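PDB 4UPK: phosphonate monoester hydrolase, which belongs to the sulfatase family of the alkaline phosphatase clan and is built around a large mixed beta sheet flanked by helices. Local coordinates for residues A227-N232 and T334-D339; F216-F221 and D321-R326; E117-K120 and L124-L127; P84-I89 and F128-T133. All coordinates share one frame; numbering follows the deposited sequence.

Contact 1: residues A227-N232 and T334-D339; sequences AWAGQN and TGQYDD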
loop_
_atom_site.group_PDB
_atom_site.type_symbol
_atom_site.label_atom_id
_atom_site.label_comp_id
_atom_site.label_asym_id
_atom_site.label_seq_id
_atom_site.Cartn_x
_atom_site.Cartn_y
_atom_site.Cartn_z
ATOM N N ALA A 227 -21.753 -28.168 6.251
ATOM C CA ALA A 227 -20.324 -28.513 6.322
ATOM C C ALA A 227 -19.510 -27.574 7.270
ATOM O O ALA A 227 -18.408 -27.957 7.697
ATOM C CB ALA A 227 -19.720 -28.533 4.929
ATOM N N TRP A 228 -20.079 -26.392 7.643
ATOM C CA TRP A 228 -19.422 -25.442 8.553
ATOM C C TRP A 228 -19.584 -25.824 10.023
ATOM O O TRP A 228 -18.831 -25.316 10.865
ATOM C CB TRP A 228 -19.878 -23.982 8.306
ATOM C CG TRP A 228 -19.138 -23.316 7.184
ATOM C CD1 TRP A 228 -19.556 -23.192 5.892
ATOM C CD2 TRP A 228 -17.804 -22.790 7.229
ATOM N NE1 TRP A 228 -18.575 -22.596 5.133
ATOM C CE2 TRP A 228 -17.495 -22.319 5.933
ATOM C CE3 TRP A 228 -16.847 -22.629 8.257
ATOM C CZ2 TRP A 228 -16.277 -21.696 5.632
ATOM C CZ3 TRP A 228 -15.628 -22.035 7.949
ATOM C CH2 TRP A 228 -15.351 -21.587 6.649
ATOM N N ALA A 229 -20.552 -26.711 10.331
ATOM C CA ALA A 229 -20.850 -27.183 11.688
ATOM C C ALA A 229 -19.625 -27.834 12.323
ATOM O O ALA A 229 -18.896 -28.584 11.660
ATOM C CB ALA A 229 -22.030 -28.158 11.660
ATOM N N GLY A 230 -19.373 -27.494 13.581
ATOM C CA GLY A 230 -18.216 -27.997 14.317
ATOM C C GLY A 230 -17.102 -26.978 14.396
ATOM O O GLY A 230 -16.487 -26.813 15.453
ATOM N N GLN A 231 -16.829 -26.296 13.271
ATOM C CA GLN A 231 -15.823 -25.237 13.173
ATOM C C GLN A 231 -16.449 -23.911 13.610
ATOM O O GLN A 231 -17.675 -23.802 13.668
ATOM C CB GLN A 231 -15.302 -25.125 11.729
ATOM C CG GLN A 231 -14.103 -26.031 11.430
ATOM C CD GLN A 231 -14.417 -27.504 11.209
ATOM O OE1 GLN A 231 -15.491 -27.892 10.718
ATOM N NE2 GLN A 231 -13.446 -28.359 11.516
ATOM N N ASN A 232 -15.616 -22.923 13.962
ATOM C CA ASN A 232 -16.135 -21.613 14.375
ATOM C C ASN A 232 -16.487 -20.824 13.129
ATOM O O ASN A 232 -15.599 -20.502 12.339
ATOM C CB ASN A 232 -15.127 -20.865 15.242
ATOM C CG ASN A 232 -14.962 -21.414 16.632
ATOM O OD1 ASN A 232 -15.619 -22.366 17.052
ATOM N ND2 ASN A 232 -14.074 -20.802 17.389
ATOM N N THR A 334 -28.564 -29.187 14.696
ATOM C CA THR A 334 -27.119 -29.430 14.658
ATOM C C THR A 334 -26.462 -29.268 16.040
ATOM O O THR A 334 -25.257 -29.513 16.183
ATOM C CB THR A 334 -26.449 -28.540 13.583
ATOM O OG1 THR A 334 -26.750 -27.160 13.822
ATOM C CG2 THR A 334 -26.855 -28.921 12.161
ATOM N N GLY A 335 -27.261 -28.866 17.038
ATOM C CA GLY A 335 -26.807 -28.614 18.401
ATOM C C GLY A 335 -25.871 -27.419 18.478
ATOM O O GLY A 335 -24.954 -27.396 19.296
ATOM N N GLN A 336 -26.095 -26.424 17.601
ATOM C CA GLN A 336 -25.278 -25.217 17.501
ATOM C C GLN A 336 -25.980 -23.962 18.030
ATOM O O GLN A 336 -25.343 -22.929 18.115
ATOM C CB GLN A 336 -24.835 -24.989 16.047
ATOM C CG GLN A 336 -23.819 -26.004 15.513
ATOM C CD GLN A 336 -23.441 -25.630 14.091
ATOM O OE1 GLN A 336 -22.352 -25.107 13.834
ATOM N NE2 GLN A 336 -24.365 -25.801 13.147
ATOM N N TYR A 337 -27.261 -24.054 18.414
ATOM C CA TYR A 337 -28.055 -22.945 18.925
ATOM C C TYR A 337 -27.528 -22.324 20.228
ATOM O O TYR A 337 -27.412 -21.098 20.307
ATOM C CB TYR A 337 -29.522 -23.383 19.069
ATOM C CG TYR A 337 -30.475 -22.322 19.574
ATOM C CD1 TYR A 337 -30.994 -21.356 18.715
ATOM C CD2 TYR A 337 -30.926 -22.333 20.894
ATOM C CE1 TYR A 337 -31.912 -20.409 19.163
ATOM C CE2 TYR A 337 -31.847 -21.391 21.352
ATOM C CZ TYR A 337 -32.339 -20.435 20.481
ATOM O OH TYR A 337 -33.249 -19.509 20.930
ATOM N N ASP A 338 -27.248 -23.147 21.248
ATOM C CA ASP A 338 -26.773 -22.657 22.554
ATOM C C ASP A 338 -25.359 -22.074 22.518
ATOM O O ASP A 338 -25.090 -21.180 23.302
ATOM C CB ASP A 338 -26.905 -23.729 23.654
ATOM C CG ASP A 338 -28.281 -24.354 23.819
ATOM O OD1 ASP A 338 -29.292 -23.633 23.646
ATOM O OD2 ASP A 338 -28.348 -25.537 24.208
ATOM N N ASP A 339 -24.491 -22.530 21.580
ATOM C CA ASP A 339 -23.095 -22.087 21.395
ATOM C C ASP A 339 -22.917 -20.959 20.325
ATOM O O ASP A 339 -21.794 -20.758 19.829
ATOM C CB ASP A 339 -22.210 -23.303 21.007
ATOM C CG ASP A 339 -21.940 -24.335 22.094
ATOM O OD1 ASP A 339 -22.267 -24.066 23.282
ATOM O OD2 ASP A 339 -21.358 -25.389 21.771
#

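Contact 2: residues F216-F221 and D321-R326; sequences FLTDQF and DTHIGR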
loop_
_atom_site.group_PDB
_atom_site.type_symbol
_atom_site.label_atom_id
_atom_site.label_comp_id
_atom_site.label_asym_id
_atom_site.label_seq_id
_atom_site.Cartn_x
_atom_site.Cartn_y
_atom_site.Cartn_z
ATOM N N PHE A 216 -35.400 -18.497 -1.487
ATOM C CA PHE A 216 -34.168 -18.802 -2.209
ATOM C C PHE A 216 -32.916 -18.503 -1.386
ATOM O O PHE A 216 -32.021 -19.358 -1.345
ATOM C CB PHE A 216 -34.149 -18.116 -3.593
ATOM C CG PHE A 216 -32.870 -18.325 -4.353
ATOM C CD1 PHE A 216 -32.670 -19.481 -5.101
ATOM C CD2 PHE A 216 -31.823 -17.407 -4.251
ATOM C CE1 PHE A 216 -31.451 -19.709 -5.754
ATOM C CE2 PHE A 216 -30.606 -17.639 -4.897
ATOM C CZ PHE A 216 -30.432 -18.778 -5.660
ATOM N N LEU A 217 -32.845 -17.316 -0.736
ATOM C CA LEU A 217 -31.671 -16.940 0.083
ATOM C C LEU A 217 -31.495 -17.870 1.282
ATOM O O LEU A 217 -30.385 -18.313 1.547
ATOM C CB LEU A 217 -31.717 -15.459 0.522
ATOM C CG LEU A 217 -30.463 -14.882 1.182
ATOM C CD1 LEU A 217 -29.212 -14.982 0.282
ATOM C CD2 LEU A 217 -30.686 -13.482 1.576
ATOM N N THR A 218 -32.607 -18.215 1.948
ATOM C CA THR A 218 -32.678 -19.154 3.071
ATOM C C THR A 218 -32.207 -20.536 2.607
ATOM O O THR A 218 -31.445 -21.196 3.325
ATOM C CB THR A 218 -34.104 -19.213 3.649
ATOM O OG1 THR A 218 -34.574 -17.875 3.821
ATOM C CG2 THR A 218 -34.160 -19.971 4.976
ATOM N N ASP A 219 -32.658 -20.964 1.409
ATOM C CA ASP A 219 -32.239 -22.228 0.811
ATOM C C ASP A 219 -30.727 -22.250 0.554
ATOM O O ASP A 219 -30.097 -23.254 0.845
ATOM C CB ASP A 219 -33.022 -22.519 -0.482
ATOM C CG ASP A 219 -34.489 -22.884 -0.300
ATOM O OD1 ASP A 219 -34.904 -23.160 0.851
ATOM O OD2 ASP A 219 -35.220 -22.848 -1.288
ATOM N N GLN A 220 -30.147 -21.137 0.084
ATOM C CA GLN A 220 -28.703 -20.994 -0.162
ATOM C C GLN A 220 -27.882 -21.075 1.129
ATOM O O GLN A 220 -26.839 -21.731 1.147
ATOM C CB GLN A 220 -28.380 -19.735 -0.984
ATOM C CG GLN A 220 -28.927 -19.743 -2.429
ATOM C CD GLN A 220 -28.952 -21.094 -3.097
ATOM O OE1 GLN A 220 -30.003 -21.739 -3.218
ATOM N NE2 GLN A 220 -27.800 -21.565 -3.527
ATOM N N PHE A 221 -28.385 -20.461 2.216
ATOM C CA PHE A 221 -27.813 -20.551 3.569
ATOM C C PHE A 221 -27.805 -22.019 4.031
ATOM O O PHE A 221 -26.768 -22.532 4.449
ATOM C CB PHE A 221 -28.642 -19.691 4.553
ATOM C CG PHE A 221 -28.200 -19.756 5.991
ATOM C CD1 PHE A 221 -27.234 -18.874 6.480
ATOM C CD2 PHE A 221 -28.746 -20.696 6.863
ATOM C CE1 PHE A 221 -26.828 -18.931 7.825
ATOM C CE2 PHE A 221 -28.324 -20.769 8.201
ATOM C CZ PHE A 221 -27.376 -19.883 8.673
ATOM N N ASP A 321 -40.152 -14.007 8.491
ATOM C CA ASP A 321 -40.300 -14.707 9.755
ATOM C C ASP A 321 -40.296 -16.232 9.593
ATOM O O ASP A 321 -39.543 -16.871 10.303
ATOM C CB ASP A 321 -41.555 -14.266 10.492
ATOM C CG ASP A 321 -41.555 -14.763 11.910
ATOM O OD1 ASP A 321 -40.979 -14.079 12.768
ATOM O OD2 ASP A 321 -42.051 -15.888 12.146
ATOM N N THR A 322 -41.133 -16.810 8.694
ATOM C CA THR A 322 -41.227 -18.271 8.445
ATOM C C THR A 322 -39.865 -18.857 8.068
ATOM O O THR A 322 -39.505 -19.911 8.573
ATOM C CB THR A 322 -42.277 -18.587 7.351
ATOM O OG1 THR A 322 -43.524 -17.954 7.646
ATOM C CG2 THR A 322 -42.494 -20.087 7.141
ATOM N N HIS A 323 -39.119 -18.173 7.185
ATOM C CA HIS A 323 -37.795 -18.601 6.755
ATOM C C HIS A 323 -36.712 -18.477 7.830
ATOM O O HIS A 323 -35.811 -19.305 7.847
ATOM C CB HIS A 323 -37.405 -17.991 5.398
ATOM C CG HIS A 323 -38.211 -18.568 4.283
ATOM N ND1 HIS A 323 -37.946 -19.826 3.792
ATOM C CD2 HIS A 323 -39.319 -18.087 3.674
ATOM C CE1 HIS A 323 -38.873 -20.062 2.875
ATOM N NE2 HIS A 323 -39.723 -19.044 2.771
ATOM N N ILE A 324 -36.827 -17.510 8.763
ATOM C CA ILE A 324 -35.895 -17.333 9.896
ATOM C C ILE A 324 -36.072 -18.505 10.886
ATOM O O ILE A 324 -35.097 -18.953 11.473
ATOM C CB ILE A 324 -35.991 -15.903 10.556
ATOM C CG1 ILE A 324 -35.305 -14.865 9.657
ATOM C CG2 ILE A 324 -35.391 -15.855 12.008
ATOM C CD1 ILE A 324 -35.451 -13.392 10.087
ATOM N N GLY A 325 -37.301 -19.027 11.002
ATOM C CA GLY A 325 -37.607 -20.214 11.804
ATOM C C GLY A 325 -36.843 -21.446 11.339
ATOM O O GLY A 325 -36.399 -22.249 12.157
ATOM N N ARG A 326 -36.640 -21.577 10.024
ATOM C CA ARG A 326 -35.871 -22.660 9.393
ATOM C C ARG A 326 -34.390 -22.539 9.735
ATOM O O ARG A 326 -33.732 -23.560 9.875
ATOM C CB ARG A 326 -36.034 -22.632 7.867
ATOM C CG ARG A 326 -37.420 -22.961 7.334
ATOM C CD ARG A 326 -37.476 -22.616 5.851
ATOM N NE ARG A 326 -36.675 -23.550 5.061
ATOM C CZ ARG A 326 -36.155 -23.298 3.865
ATOM N NH1 ARG A 326 -36.325 -22.112 3.293
ATOM N NH2 ARG A 326 -35.463 -24.231 3.228
#

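Contact 3: residues E117-K120 and L124-L127; sequences EMRK and LPLL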
loop_
_atom_site.group_PDB
_atom_site.type_symbol
_atom_site.label_atom_id
_atom_site.label_comp_id
_atom_site.label_asym_id
_atom_site.label_seq_id
_atom_site.Cartn_x
_atom_site.Cartn_y
_atom_site.Cartn_z
ATOM N N GLU A 117 -11.888 -7.265 11.133
ATOM C CA GLU A 117 -11.592 -7.525 12.536
ATOM C C GLU A 117 -11.856 -8.973 12.931
ATOM O O GLU A 117 -11.057 -9.527 13.679
ATOM C CB GLU A 117 -12.267 -6.502 13.464
ATOM C CG GLU A 117 -11.840 -5.055 13.246
ATOM C CD GLU A 117 -10.385 -4.788 12.913
ATOM O OE1 GLU A 117 -9.539 -4.839 13.836
ATOM O OE2 GLU A 117 -10.094 -4.519 11.723
ATOM N N MET A 118 -12.929 -9.599 12.386
ATOM C CA MET A 118 -13.245 -11.015 12.599
ATOM C C MET A 118 -12.213 -11.917 11.928
ATOM O O MET A 118 -11.950 -12.999 12.445
ATOM C CB MET A 118 -14.670 -11.378 12.139
ATOM C CG MET A 118 -15.769 -10.884 13.094
ATOM S SD MET A 118 -15.813 -11.713 14.704
ATOM C CE MET A 118 -16.733 -13.180 14.304
ATOM N N ARG A 119 -11.597 -11.465 10.809
ATOM C CA ARG A 119 -10.531 -12.192 10.108
ATOM C C ARG A 119 -9.271 -12.303 10.974
ATOM O O ARG A 119 -8.564 -13.323 10.914
ATOM C CB ARG A 119 -10.200 -11.538 8.764
ATOM C CG ARG A 119 -11.198 -11.893 7.674
ATOM C CD ARG A 119 -10.570 -11.707 6.319
ATOM N NE ARG A 119 -11.472 -12.127 5.253
ATOM C CZ ARG A 119 -11.120 -12.882 4.218
ATOM N NH1 ARG A 119 -9.878 -13.346 4.115
ATOM N NH2 ARG A 119 -12.009 -13.192 3.286
ATOM N N LYS A 120 -9.017 -11.254 11.798
ATOM C CA LYS A 120 -7.921 -11.207 12.777
ATOM C C LYS A 120 -8.153 -12.243 13.895
ATOM O O LYS A 120 -7.193 -12.798 14.423
ATOM C CB LYS A 120 -7.757 -9.797 13.369
ATOM C CG LYS A 120 -7.334 -8.731 12.358
ATOM C CD LYS A 120 -7.201 -7.377 13.030
ATOM C CE LYS A 120 -6.847 -6.295 12.043
ATOM N NZ LYS A 120 -6.914 -4.934 12.645
ATOM N N LEU A 124 -13.720 -16.694 8.859
ATOM C CA LEU A 124 -13.948 -16.383 7.456
ATOM C C LEU A 124 -15.378 -15.831 7.433
ATOM O O LEU A 124 -16.320 -16.593 7.666
ATOM C CB LEU A 124 -13.795 -17.605 6.526
ATOM C CG LEU A 124 -14.022 -17.330 5.019
ATOM C CD1 LEU A 124 -12.864 -16.570 4.406
ATOM C CD2 LEU A 124 -14.219 -18.599 4.257
ATOM N N PRO A 125 -15.560 -14.498 7.245
ATOM C CA PRO A 125 -16.918 -13.932 7.258
ATOM C C PRO A 125 -17.718 -14.359 6.027
ATOM O O PRO A 125 -17.414 -13.952 4.906
ATOM C CB PRO A 125 -16.676 -12.411 7.346
ATOM C CG PRO A 125 -15.211 -12.248 7.604
ATOM C CD PRO A 125 -14.561 -13.446 7.008
ATOM N N LEU A 126 -18.715 -15.219 6.229
ATOM C CA LEU A 126 -19.532 -15.736 5.124
ATOM C C LEU A 126 -20.697 -14.811 4.846
ATOM O O LEU A 126 -21.464 -14.498 5.764
ATOM C CB LEU A 126 -20.017 -17.157 5.423
ATOM C CG LEU A 126 -18.932 -18.172 5.836
ATOM C CD1 LEU A 126 -19.544 -19.394 6.465
ATOM C CD2 LEU A 126 -18.029 -18.534 4.674
ATOM N N LEU A 127 -20.821 -14.354 3.585
ATOM C CA LEU A 127 -21.900 -13.465 3.181
ATOM C C LEU A 127 -22.984 -14.112 2.354
ATOM O O LEU A 127 -22.733 -14.637 1.269
ATOM C CB LEU A 127 -21.371 -12.176 2.503
ATOM C CG LEU A 127 -22.399 -11.151 2.007
ATOM C CD1 LEU A 127 -23.093 -10.432 3.190
ATOM C CD2 LEU A 127 -21.729 -10.130 1.099
#

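Contact 4: residues P84-I89 and F128-T133; sequences PSRASI and FGYTDT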
loop_
_atom_site.group_PDB
_atom_site.type_symbol
_atom_site.label_atom_id
_atom_site.label_comp_id
_atom_site.label_asym_id
_atom_site.label_seq_id
_atom_site.Cartn_x
_atom_site.Cartn_y
_atom_site.Cartn_z
ATOM N N PRO A 84 -25.365 4.341 3.726
ATOM C CA PRO A 84 -24.838 4.940 4.976
ATOM C C PRO A 84 -25.154 4.130 6.247
ATOM O O PRO A 84 -24.284 3.943 7.116
ATOM C CB PRO A 84 -25.525 6.313 5.022
ATOM C CG PRO A 84 -25.790 6.636 3.590
ATOM C CD PRO A 84 -26.131 5.326 2.935
ATOM N N SER A 85 -26.405 3.648 6.355
ATOM C CA SER A 85 -26.863 2.870 7.496
ATOM C C SER A 85 -26.190 1.500 7.611
ATOM O O SER A 85 -25.987 1.040 8.720
ATOM C CB SER A 85 -28.373 2.757 7.491
ATOM O OG SER A 85 -28.796 2.269 8.747
ATOM N N ARG A 86 -25.806 0.880 6.483
ATOM C CA ARG A 86 -25.031 -0.369 6.425
ATOM C C ARG A 86 -23.555 -0.095 6.758
ATOM O O ARG A 86 -22.955 -0.855 7.519
ATOM C CB ARG A 86 -25.167 -1.035 5.041
ATOM C CG ARG A 86 -25.047 -2.548 5.033
ATOM C CD ARG A 86 -25.952 -3.245 6.017
ATOM N NE ARG A 86 -27.366 -3.040 5.718
ATOM C CZ ARG A 86 -28.147 -3.939 5.136
ATOM N NH1 ARG A 86 -27.649 -5.098 4.733
ATOM N NH2 ARG A 86 -29.430 -3.690 4.955
ATOM N N ALA A 87 -22.996 1.038 6.251
ATOM C CA ALA A 87 -21.622 1.462 6.549
ATOM C C ALA A 87 -21.400 1.694 8.078
ATOM O O ALA A 87 -20.405 1.259 8.633
ATOM C CB ALA A 87 -21.252 2.678 5.721
ATOM N N SER A 88 -22.385 2.247 8.761
ATOM C CA SER A 88 -22.364 2.483 10.213
ATOM C C SER A 88 -22.434 1.209 11.033
ATOM O O SER A 88 -21.721 1.089 12.017
ATOM C CB SER A 88 -23.522 3.404 10.604
ATOM O OG SER A 88 -23.220 4.768 10.366
ATOM N N ILE A 89 -23.318 0.279 10.660
ATOM C CA ILE A 89 -23.507 -1.026 11.309
ATOM C C ILE A 89 -22.248 -1.888 11.169
ATOM O O ILE A 89 -21.776 -2.479 12.158
ATOM C CB ILE A 89 -24.786 -1.722 10.749
ATOM C CG1 ILE A 89 -26.044 -1.008 11.287
ATOM C CG2 ILE A 89 -24.828 -3.240 11.055
ATOM C CD1 ILE A 89 -27.442 -1.311 10.524
ATOM N N PHE A 128 -24.222 -14.017 2.864
ATOM C CA PHE A 128 -25.427 -14.491 2.187
ATOM C C PHE A 128 -26.295 -13.269 1.974
ATOM O O PHE A 128 -27.020 -12.858 2.888
ATOM C CB PHE A 128 -26.142 -15.546 3.030
ATOM C CG PHE A 128 -25.364 -16.821 3.158
ATOM C CD1 PHE A 128 -25.518 -17.843 2.228
ATOM C CD2 PHE A 128 -24.489 -17.015 4.222
ATOM C CE1 PHE A 128 -24.798 -19.031 2.347
ATOM C CE2 PHE A 128 -23.768 -18.201 4.346
ATOM C CZ PHE A 128 -23.932 -19.206 3.407
ATOM N N GLY A 129 -26.112 -12.639 0.815
ATOM C CA GLY A 129 -26.821 -11.423 0.474
ATOM C C GLY A 129 -25.995 -10.283 -0.076
ATOM O O GLY A 129 -25.439 -10.398 -1.164
ATOM N N TYR A 130 -25.997 -9.139 0.625
ATOM C CA TYR A 130 -25.352 -7.869 0.218
ATOM C C TYR A 130 -24.868 -7.048 1.414
ATOM O O TYR A 130 -25.368 -7.239 2.517
ATOM C CB TYR A 130 -26.357 -7.008 -0.582
ATOM C CG TYR A 130 -27.630 -6.719 0.194
ATOM C CD1 TYR A 130 -28.660 -7.653 0.254
ATOM C CD2 TYR A 130 -27.800 -5.511 0.878
ATOM C CE1 TYR A 130 -29.838 -7.390 0.951
ATOM C CE2 TYR A 130 -28.953 -5.258 1.611
ATOM C CZ TYR A 130 -29.968 -6.211 1.652
ATOM O OH TYR A 130 -31.115 -6.020 2.374
ATOM N N THR A 131 -23.952 -6.084 1.172
ATOM C CA THR A 131 -23.420 -5.124 2.183
ATOM C C THR A 131 -23.686 -3.681 1.743
ATOM O O THR A 131 -23.644 -2.776 2.574
ATOM C CB THR A 131 -21.913 -5.329 2.491
ATOM O OG1 THR A 131 -21.174 -5.275 1.279
ATOM C CG2 THR A 131 -21.627 -6.620 3.212
ATOM N N ASP A 132 -23.981 -3.472 0.439
ATOM C CA ASP A 132 -24.238 -2.162 -0.173
ATOM C C ASP A 132 -23.125 -1.162 0.098
ATOM O O ASP A 132 -23.379 -0.014 0.509
ATOM C CB ASP A 132 -25.645 -1.607 0.189
ATOM C CG ASP A 132 -26.792 -2.302 -0.508
ATOM O OD1 ASP A 132 -26.540 -3.022 -1.503
ATOM O OD2 ASP A 132 -27.945 -2.097 -0.090
ATOM N N THR A 133 -21.880 -1.613 -0.148
ATOM C CA THR A 133 -20.666 -0.843 0.097
ATOM C C THR A 133 -20.127 -0.168 -1.171
ATOM O O THR A 133 -19.850 -0.838 -2.173
ATOM C CB THR A 133 -19.601 -1.670 0.829
ATOM O OG1 THR A 133 -20.212 -2.489 1.821
ATOM C CG2 THR A 133 -18.518 -0.796 1.479
HETATM O O HOH W 1 -24.975 -6.257 5.416
#

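Contact 1: residues A227-N232 and T334-D339
Gln336 lays its amide against Ala229 where the loops leading into strands 234-239 and 340-346 meet. From CB the chain leaves with CG beside the backbone N (chi1 -69°) and then runs straight out, so that the flat end group reaches the other loop. CB and CG serve as the reach; the touching begins at Gln336 CD, which lies 3.8 Å from Ala229 CB. Beyond it both branches of the amide lie against the alanine. Gln336 OE1 comes within 3.3 Å of Ala229 CA, while Gln336 NE2 sits 3.6 Å from Ala229 CB, so the methyl is met by both branches in van der Waals contact. Both polar atoms have partners: Gln336 NE2 donates almost straight to Thr334 OG1 (2.8 Å, 174° at the hydrogen) with the acceptor in the amide plane, and Gln336 OE1 accepts from the indole NE1 of Trp233. Two bonds thus fix the rotation of the amide. Thr334 OG1 also bonds to His330 O and Leu331 O, tying the side chain of Gln336 back to the last turn of its helix, which closes at Gly335 in a Schellman motif. Ala229 is presented by a type II turn from Trp228 to Gln231, closed by Gln231 N to Trp228 O at 3.3 Å, with Gly230 taking the positive phi. Loop 227-232 carries the chain from helix 213-224 into strand 234-239, loop 334-339 from helix 303-333 into strand 340-346, and both of those strands pair in parallel with strand 35-41.

Contact 2: residues F216-F221 and D321-R326
Walking from Asp321 to Arg326, the first residue to meet helix 216-221 is His323, which lies against Thr218; Asp321 instead accepts bonds from the backbone N of His61 and of Leu62. His323 CB is 3.2 Å from Thr218 OG1, and the hydroxyl sits oblique to the imidazole. That hydroxyl has its polar partners in Thr214 O and Tyr239 OH, so its meeting with the histidine is packing alone. The methyl CG2 of Thr218, turned anti to the backbone N, lies 3.4 Å from His323 O and 3.5 Å from Arg326 NH1. Ile324 points the other way, onto Tyr239 of the sheet. Arg326 closes the segment with a chain bent at chi3 (71°), which swings the guanidinium across to Asp219. Arg326 NH2 gives Asp219 OD1 a salt-bridging hydrogen bond of 2.7 Å that runs nearly down the axis of its C-O bond. Arg326 NH1 adds a weak one to Asp219 OD1 at 3.0 Å; the carboxylate plane is turned 78° from the guanidinium, and OD1 alone takes both bonds. Arg326 NH1 also donates to His323 ND1 (2.8 Å); the bond lies close to both planes, yet the two groups are turned steeply against each other about it, and this would favour a proton-free ND1. The two helix segments run parallel, 7° apart, with axes 10.0 Å apart. Leu217, Phe221 and Ile324 rest on strand 234-239, an arrangement typical of the layered alpha/beta fold of the alkaline phosphatase clan, in which neighbouring helices lie alongside one another over a central sheet.

Contact 3: residues E117-K120 and L124-L127
A short helix-to-strand connection brings Arg119 of helix 114-120 against Leu124 and Pro125, at the entry to strand 125-127 of the large sheet. The side chain of Arg119 is extended from CG to NE and lies alongside Leu124, both pointing the same way. Across it, at about a right angle, stands the ring of Pro125: its CD is 3.8 Å from Arg119 CG and equally 3.8 Å from Arg119 NE, so CD lies against the extended stem between CG and NE. Leu124, with CG trans to its backbone N (chi1 -180°), sends CD1 over one face of the guanidinium, 3.7 Å from Arg119 NH2. The contact is thus one of hydrocarbon against stem and flat head, while the nitrogens point their bonds to other partners. Arg119 NE donates to Gly156 O, and Arg119 NH1 forms a salt bridge with Asp144 of the second subunit, whose Pro145 also packs on Leu124. One turn of the same helix is braced by Lys120 NZ, which reaches back to Glu117 OE1 at 2.9 Å, approaching from the side of the other oxygen, the syn lone pair. A weak second bond of 3.3 Å joins Lys120 NZ to Glu117 OE2. Met118 faces inward, filling against Phe234 together with Pro125. Helix 394-402 covers Met118 and Glu117 through Ile398, Val402, Met395 and Leu399. Strand 125-127 itself runs between strands 158-162 and 234-239, parallel to both, with backbone bonds from Leu126 to Phe234 and His236 and from Leu127 to His158 and Val160.

Contact 4: residues P84-I89 and F128-T133
Two torsions bring Arg86 and Tyr130 together: in Arg86 CG is swung opposite the backbone N (chi1 -151°) before the chain folds at chi2 and chi3, and in Tyr130 CG takes the crowded position between the backbone N and the carbonyl carbon (chi1 57°). The folded arginine brings its guanidinium to one corner of the phenol ring. Arg86 NH1 is 3.4 Å from Tyr130 CE2, and Arg86 NH2 is 3.7 Å from that same carbon. The side chains run at about a right angle to each other, with guanidinium and ring planes 36° apart, and the guanidinium meets the ring obliquely. A water joins the pair a second time: lying at the guanidinium edge, in its plane, it accepts from Arg86 NH1 at 3.0 Å and donates to Tyr130 O at 3.1 Å. Pro84, Ser85 and Arg86 match the end of the C-X-P-X-R signature of sulfatases, which in relatives lies in the active site, and helix 82-91 carries it beside the C-terminal ends of the parallel strands. There the guanidinium is gripped by two carboxylates, with NE in a salt bridge to Asp347 and NH2 in another to Asp42. Tyr130 OH bonds to the same OD2 of Asp42, so one carboxylate oxygen serves both Arg86 NH2 and Tyr130 OH. The loop carrying the tyrosine is braced within itself: Thr131 OG1 and Thr133 OG1 share a hydrogen bond of 3.0 Å, and Thr131 OG1 is also bonded to Met154 N.

From the N terminus, helix segment 84-89 opens contact 4, which waits until 128-133 to close. Within that interval lies contact 3, a tight closure of only a few residues between 117-120 and 124-127, whose strand runs directly into the second half of contact 4. Later, 216-221 opens contact 2 and 227-232 opens contact 1; 321-326 then closes contact 2 before 334-339 closes contact 1, so these two long loops cross. Trp228 packs on Leu124 and Leu126, joining contacts 1 and 3, and Phe128 meets Phe221, joining contacts 4 and 2. Contact 2 joins two helices, contact 1 the loops after them, contact 3 a helix to a sheet strand, contact 4 a helix to the loop after that strand.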